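Local coordinates for protein cytochrome c2 (Rhodobacter sphaeroides, PDB 1CXC) that carries electrons on a bound heme c, serving as the electron donor to oxidized bacteriochlorophyll in the photophosphorylation pathway of purple non-sulfur photosynthetic bacteria, at residues 3-9 with 111-116; 63-69 with 86-91. All blocks are in the same frame, centred on the assembly; numbering follows the deposited sequence.

Overall arrangement
From the N terminus the chain enters helix 5-11, whose start and the lead-in before it form one half of contact 1. It then passes through the heme-attachment region and the small antiparallel pair 21-22 and 28-30 before reaching helix 59-66. Residues 63-69, at the end of that helix, meet residues 86-91 of helix 83-91, so contact 2 closes a short loop that holds helix 73-81. Helix 107-120 follows and returns to the N-terminal helix, closing contact 1 over 102 residues. The smaller loop thus lies wholly within the larger one. The centres of contact 1 and contact 2 are about 25 Å apart. The two do not touch and lie on opposite sides of the chain's centre.

Contact 1 of 2, residues 3-9 with 111-116; sequences GDPEAGA and HNIWAY
G8 and N112 bring the two helices together: the short segments 5-9 and 111-116 cross at 102° with their axes 6.8 Å apart. At the crossing, G8 CA makes a CH···O contact of 3.3 Å with N112 O. Glycine suits this place because a side chain would run into N112 O and Y116 CB. N112 CB lies beside G8 CA and 3.4 Å from D4 O.

The aromatic contact is a CH-pi interaction. A9 CA sits over the centre of the Y116 ring, 3.6 Å from the centroid and nearly on its normal. With CG anti to the backbone N (chi1 167°), the tyrosine ring is swung onto this first helix.

The apolar pair P5 CD and A115 CB is 4.4 Å apart, and small A115 packs closely on the backbone before the helix, its CB 3.5 Å from G3 O. A water spans the contact from G3 N to H111 O. Within its own segment, N-cap D4 takes weak bonds on OD1 from E6 N and A7 N.

This is the packing of N- and C-terminal helices familiar from cytochromes c. I113 reaches F76 of helix 73-81 and the heme, and Y116 touches I29 and A30 of strand 28-30.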
loop_
_atom_site.group_PDB
_atom_site.type_symbol
_atom_site.label_atom_id
_atom_site.label_comp_id
_atom_site.label_asym_id
_atom_site.label_seq_id
_atom_site.Cartn_x
_atom_site.Cartn_y
_atom_site.Cartn_z
ATOM N N GLY A 3 8.174 12.189 -7.101
ATOM C CA GLY A 3 8.179 12.456 -5.676
ATOM C C GLY A 3 9.581 12.398 -5.106
ATOM O O GLY A 3 10.536 12.002 -5.769
ATOM N N ASP A 4 9.731 12.841 -3.864
ATOM C CA ASP A 4 11.041 12.837 -3.225
ATOM C C ASP A 4 11.153 11.670 -2.266
ATOM O O ASP A 4 10.380 11.581 -1.320
ATOM C CB ASP A 4 11.187 14.151 -2.451
ATOM C CG ASP A 4 12.257 14.210 -1.369
ATOM O OD1 ASP A 4 13.188 13.423 -1.417
ATOM O OD2 ASP A 4 12.380 15.293 -0.823
ATOM N N PRO A 5 11.946 10.660 -2.599
ATOM C CA PRO A 5 12.063 9.466 -1.788
ATOM C C PRO A 5 12.491 9.714 -0.340
ATOM O O PRO A 5 12.265 8.833 0.493
ATOM C CB PRO A 5 13.066 8.605 -2.534
ATOM C CG PRO A 5 13.759 9.467 -3.551
ATOM C CD PRO A 5 13.027 10.796 -3.570
ATOM N N GLU A 6 13.443 10.638 -0.100
ATOM C CA GLU A 6 13.889 10.878 1.271
ATOM C C GLU A 6 12.753 11.452 2.093
ATOM O O GLU A 6 12.604 11.144 3.279
ATOM C CB GLU A 6 15.086 11.822 1.293
ATOM C CG GLU A 6 16.183 11.396 0.335
ATOM C CD GLU A 6 17.406 12.294 0.402
ATOM O OE1 GLU A 6 17.332 13.415 -0.111
ATOM O OE2 GLU A 6 18.272 12.003 1.227
ATOM N N ALA A 7 12.015 12.414 1.529
ATOM C CA ALA A 7 10.880 12.939 2.241
ATOM C C ALA A 7 9.889 11.796 2.394
ATOM O O ALA A 7 9.121 11.714 3.351
ATOM C CB ALA A 7 10.217 14.039 1.436
ATOM N N GLY A 8 9.795 10.921 1.393
ATOM C CA GLY A 8 8.892 9.780 1.510
ATOM C C GLY A 8 9.264 8.885 2.683
ATOM O O GLY A 8 8.388 8.226 3.237
ATOM N N ALA A 9 10.550 8.539 2.819
ATOM C CA ALA A 9 10.979 7.694 3.926
ATOM C C ALA A 9 10.471 8.242 5.249
ATOM O O ALA A 9 10.226 7.465 6.162
ATOM C CB ALA A 9 12.498 7.660 3.992
ATOM N N HIS A 111 2.644 10.891 -3.018
ATOM C CA HIS A 111 3.595 10.769 -4.095
ATOM C C HIS A 111 5.003 10.525 -3.559
ATOM O O HIS A 111 5.785 9.831 -4.179
ATOM C CB HIS A 111 3.594 12.039 -4.932
ATOM C CG HIS A 111 2.373 12.172 -5.816
ATOM N ND1 HIS A 111 2.183 11.401 -6.870
ATOM C CD2 HIS A 111 1.358 13.063 -5.678
ATOM C CE1 HIS A 111 1.048 11.778 -7.381
ATOM N NE2 HIS A 111 0.563 12.783 -6.683
ATOM N N ASN A 112 5.409 11.186 -2.460
ATOM C CA ASN A 112 6.747 10.978 -1.902
ATOM C C ASN A 112 6.941 9.557 -1.417
ATOM O O ASN A 112 8.002 8.953 -1.585
ATOM C CB ASN A 112 7.012 11.936 -0.747
ATOM C CG ASN A 112 7.083 13.393 -1.189
ATOM O OD1 ASN A 112 6.870 14.319 -0.385
ATOM N ND2 ASN A 112 7.334 13.655 -2.480
ATOM N N ILE A 113 5.939 9.021 -0.752
ATOM C CA ILE A 113 5.998 7.662 -0.272
ATOM C C ILE A 113 6.056 6.689 -1.449
ATOM O O ILE A 113 6.860 5.760 -1.442
ATOM C CB ILE A 113 4.780 7.378 0.622
ATOM C CG1 ILE A 113 4.901 8.085 1.972
ATOM C CG2 ILE A 113 4.629 5.873 0.813
ATOM C CD1 ILE A 113 3.642 7.945 2.836
ATOM N N TRP A 114 5.389 6.989 -2.573
ATOM C CA TRP A 114 5.485 6.084 -3.710
ATOM C C TRP A 114 6.904 6.121 -4.271
ATOM O O TRP A 114 7.475 5.095 -4.639
ATOM C CB TRP A 114 4.487 6.479 -4.808
ATOM C CG TRP A 114 4.541 5.488 -5.994
ATOM C CD1 TRP A 114 5.139 5.833 -7.178
ATOM C CD2 TRP A 114 4.093 4.195 -5.994
ATOM N NE1 TRP A 114 5.055 4.757 -7.956
ATOM C CE2 TRP A 114 4.456 3.754 -7.272
ATOM C CE3 TRP A 114 3.462 3.346 -5.106
ATOM C CZ2 TRP A 114 4.196 2.445 -7.672
ATOM C CZ3 TRP A 114 3.194 2.042 -5.511
ATOM C CH2 TRP A 114 3.554 1.594 -6.780
ATOM N N ALA A 115 7.533 7.295 -4.319
ATOM C CA ALA A 115 8.884 7.370 -4.832
ATOM C C ALA A 115 9.868 6.614 -3.931
ATOM O O ALA A 115 10.817 5.970 -4.401
ATOM C CB ALA A 115 9.313 8.834 -4.922
ATOM N N TYR A 116 9.594 6.608 -2.622
ATOM C CA TYR A 116 10.425 5.896 -1.666
ATOM C C TYR A 116 10.270 4.386 -1.882
ATOM O O TYR A 116 11.240 3.641 -1.990
ATOM C CB TYR A 116 9.974 6.315 -0.257
ATOM C CG TYR A 116 10.495 5.454 0.886
ATOM C CD1 TYR A 116 11.861 5.324 1.080
ATOM C CD2 TYR A 116 9.605 4.801 1.710
ATOM C CE1 TYR A 116 12.359 4.531 2.104
ATOM C CE2 TYR A 116 10.089 4.009 2.729
ATOM C CZ TYR A 116 11.460 3.878 2.920
ATOM O OH TYR A 116 11.946 3.065 3.935
HETATM O O HOH W 1 6.262 9.949 -7.002
#

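Contact 2 of 2, residues 63-69 with 86-91; sequences EAGAKGL and FLKEYT
Y90, with the most surface buried here, lays its ring against A64, K67 and L69 at the end of helix 59-66. Its CG is anti to the backbone N (chi1 -166°), which sends the ring out from helix 83-91 toward the other segment. L69 CG lies over one face, and L69 CB is 3.6 Å from Y90 CZ; K67 CB stands at the ring edge, 3.9 Å from Y90 CE2; and A64 CB packs 3.9 Å from Y90 CD2. Tyrosine suits a site only partly buried, since its flat ring packs on A64 and L69 while OH reaches the L69 backbone, 3.5 Å from L69 CA. Were Y90 replaced by alanine, L69 and K67 CB would probably lose the ring they pack on, and a gap would be likely to open beside A64.

T91 fills the closest backbone approach, its CA 5.3 Å from that of A64. The two side chains of T91 and E63 cross at about a right angle, T91 OG1 lying across the carboxylate end of the extended glutamate, 3.4 Å from E63 CD.

L69 also bridges to F86: its CD2 comes to the edge of that ring, near its plane, 3.8 Å from F86 CE2. The turn delivering L69 is a Schellman motif, in which G68 takes a positive phi of 116° that suits a glycine. Just before it, K67 folds back so that K67 NZ, 3.1 Å from E63 O, joins K67 N on that oxygen, the two donors arriving from opposite faces of the carbonyl plane.

Beyond the two segments, L69 and F86 both touch H75 of helix 73-81, and L69 pairs through its backbone with A48. The L87 side chain, which meets A64, is about 4 Å from the heme, so helix 83-91 carries this contact to the heme.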
loop_
_atom_site.group_PDB
_atom_site.type_symbol
_atom_site.label_atom_id
_atom_site.label_comp_id
_atom_site.label_asym_id
_atom_site.label_seq_id
_atom_site.Cartn_x
_atom_site.Cartn_y
_atom_site.Cartn_z
ATOM N N GLU A 63 -11.506 -8.534 -4.235
ATOM C CA GLU A 63 -12.289 -8.300 -5.424
ATOM C C GLU A 63 -11.547 -7.402 -6.411
ATOM O O GLU A 63 -11.705 -7.535 -7.626
ATOM C CB GLU A 63 -13.559 -7.615 -4.980
ATOM C CG GLU A 63 -14.638 -7.617 -6.041
ATOM C CD GLU A 63 -15.898 -6.859 -5.631
ATOM O OE1 GLU A 63 -16.258 -6.880 -4.449
ATOM O OE2 GLU A 63 -16.576 -6.353 -6.524
ATOM N N ALA A 64 -11.087 -6.244 -5.933
ATOM C CA ALA A 64 -10.358 -5.337 -6.792
ATOM C C ALA A 64 -9.187 -6.024 -7.478
ATOM O O ALA A 64 -8.820 -5.657 -8.591
ATOM C CB ALA A 64 -9.806 -4.192 -5.954
ATOM N N GLY A 65 -8.399 -6.797 -6.736
ATOM C CA GLY A 65 -7.290 -7.502 -7.344
ATOM C C GLY A 65 -7.815 -8.444 -8.430
ATOM O O GLY A 65 -7.129 -8.657 -9.438
ATOM N N ALA A 66 -8.876 -9.220 -8.131
ATOM C CA ALA A 66 -9.455 -10.114 -9.156
ATOM C C ALA A 66 -9.842 -9.338 -10.410
ATOM O O ALA A 66 -9.751 -9.851 -11.517
ATOM C CB ALA A 66 -10.727 -10.784 -8.665
ATOM N N LYS A 67 -10.327 -8.114 -10.237
ATOM C CA LYS A 67 -10.683 -7.265 -11.348
ATOM C C LYS A 67 -9.444 -6.936 -12.154
ATOM O O LYS A 67 -9.521 -6.142 -13.077
ATOM C CB LYS A 67 -11.271 -5.956 -10.838
ATOM C CG LYS A 67 -12.738 -5.748 -11.168
ATOM C CD LYS A 67 -13.598 -5.830 -9.914
ATOM C CE LYS A 67 -14.639 -6.937 -10.047
ATOM N NZ LYS A 67 -14.177 -8.183 -9.449
ATOM N N GLY A 68 -8.279 -7.054 -11.541
ATOM C CA GLY A 68 -7.068 -6.761 -12.271
ATOM C C GLY A 68 -6.289 -5.568 -11.729
ATOM O O GLY A 68 -5.232 -5.259 -12.264
ATOM N N LEU A 69 -6.580 -5.101 -10.511
ATOM C CA LEU A 69 -5.831 -3.967 -9.975
ATOM C C LEU A 69 -4.432 -4.322 -9.477
ATOM O O LEU A 69 -4.245 -5.338 -8.814
ATOM C CB LEU A 69 -6.577 -3.334 -8.820
ATOM C CG LEU A 69 -5.751 -2.398 -7.923
ATOM C CD1 LEU A 69 -5.337 -1.164 -8.701
ATOM C CD2 LEU A 69 -6.526 -2.018 -6.664
ATOM N N PHE A 86 -11.971 4.608 -2.530
ATOM C CA PHE A 86 -11.257 4.062 -3.660
ATOM C C PHE A 86 -11.775 2.683 -4.017
ATOM O O PHE A 86 -12.015 2.409 -5.178
ATOM C CB PHE A 86 -9.774 3.934 -3.339
ATOM C CG PHE A 86 -9.017 3.210 -4.435
ATOM C CD1 PHE A 86 -8.554 3.915 -5.531
ATOM C CD2 PHE A 86 -8.824 1.849 -4.357
ATOM C CE1 PHE A 86 -7.887 3.259 -6.541
ATOM C CE2 PHE A 86 -8.162 1.195 -5.372
ATOM C CZ PHE A 86 -7.691 1.901 -6.453
ATOM N N LEU A 87 -11.955 1.807 -3.027
ATOM C CA LEU A 87 -12.396 0.438 -3.272
ATOM C C LEU A 87 -13.819 0.406 -3.807
ATOM O O LEU A 87 -14.131 -0.399 -4.691
ATOM C CB LEU A 87 -12.347 -0.350 -1.986
ATOM C CG LEU A 87 -11.265 -1.391 -1.734
ATOM C CD1 LEU A 87 -10.098 -1.307 -2.692
ATOM C CD2 LEU A 87 -10.846 -1.340 -0.272
ATOM N N LYS A 88 -14.688 1.323 -3.375
ATOM C CA LYS A 88 -16.047 1.322 -3.909
ATOM C C LYS A 88 -16.065 1.742 -5.389
ATOM O O LYS A 88 -16.733 1.148 -6.233
ATOM C CB LYS A 88 -16.892 2.310 -3.157
ATOM C CG LYS A 88 -17.245 1.882 -1.761
ATOM C CD LYS A 88 -18.336 2.824 -1.311
ATOM C CE LYS A 88 -18.438 2.854 0.198
ATOM N NZ LYS A 88 -19.000 1.622 0.713
ATOM N N GLU A 89 -15.265 2.723 -5.777
ATOM C CA GLU A 89 -15.302 3.142 -7.157
ATOM C C GLU A 89 -14.694 2.112 -8.067
ATOM O O GLU A 89 -15.096 1.981 -9.215
ATOM C CB GLU A 89 -14.573 4.467 -7.328
ATOM C CG GLU A 89 -15.198 5.592 -6.507
ATOM C CD GLU A 89 -14.434 6.914 -6.533
ATOM N N TYR A 90 -13.494 1.672 -7.720
ATOM C CA TYR A 90 -12.801 0.699 -8.529
ATOM C C TYR A 90 -13.632 -0.553 -8.754
ATOM O O TYR A 90 -13.525 -1.194 -9.796
ATOM C CB TYR A 90 -11.496 0.321 -7.850
ATOM C CG TYR A 90 -10.573 -0.415 -8.796
ATOM C CD1 TYR A 90 -9.760 0.304 -9.655
ATOM C CD2 TYR A 90 -10.655 -1.785 -8.907
ATOM C CE1 TYR A 90 -9.050 -0.355 -10.640
ATOM C CE2 TYR A 90 -9.950 -2.439 -9.892
ATOM C CZ TYR A 90 -9.159 -1.720 -10.742
ATOM O OH TYR A 90 -8.401 -2.377 -11.680
ATOM N N THR A 91 -13.973 -1.177 -7.646
ATOM C CA THR A 91 -14.732 -2.404 -7.625
ATOM C C THR A 91 -16.114 -2.283 -8.289
ATOM O O THR A 91 -16.627 -3.238 -8.876
ATOM C CB THR A 91 -14.806 -2.714 -6.134
ATOM O OG1 THR A 91 -14.131 -3.929 -5.919
ATOM C CG2 THR A 91 -16.198 -2.685 -5.583
#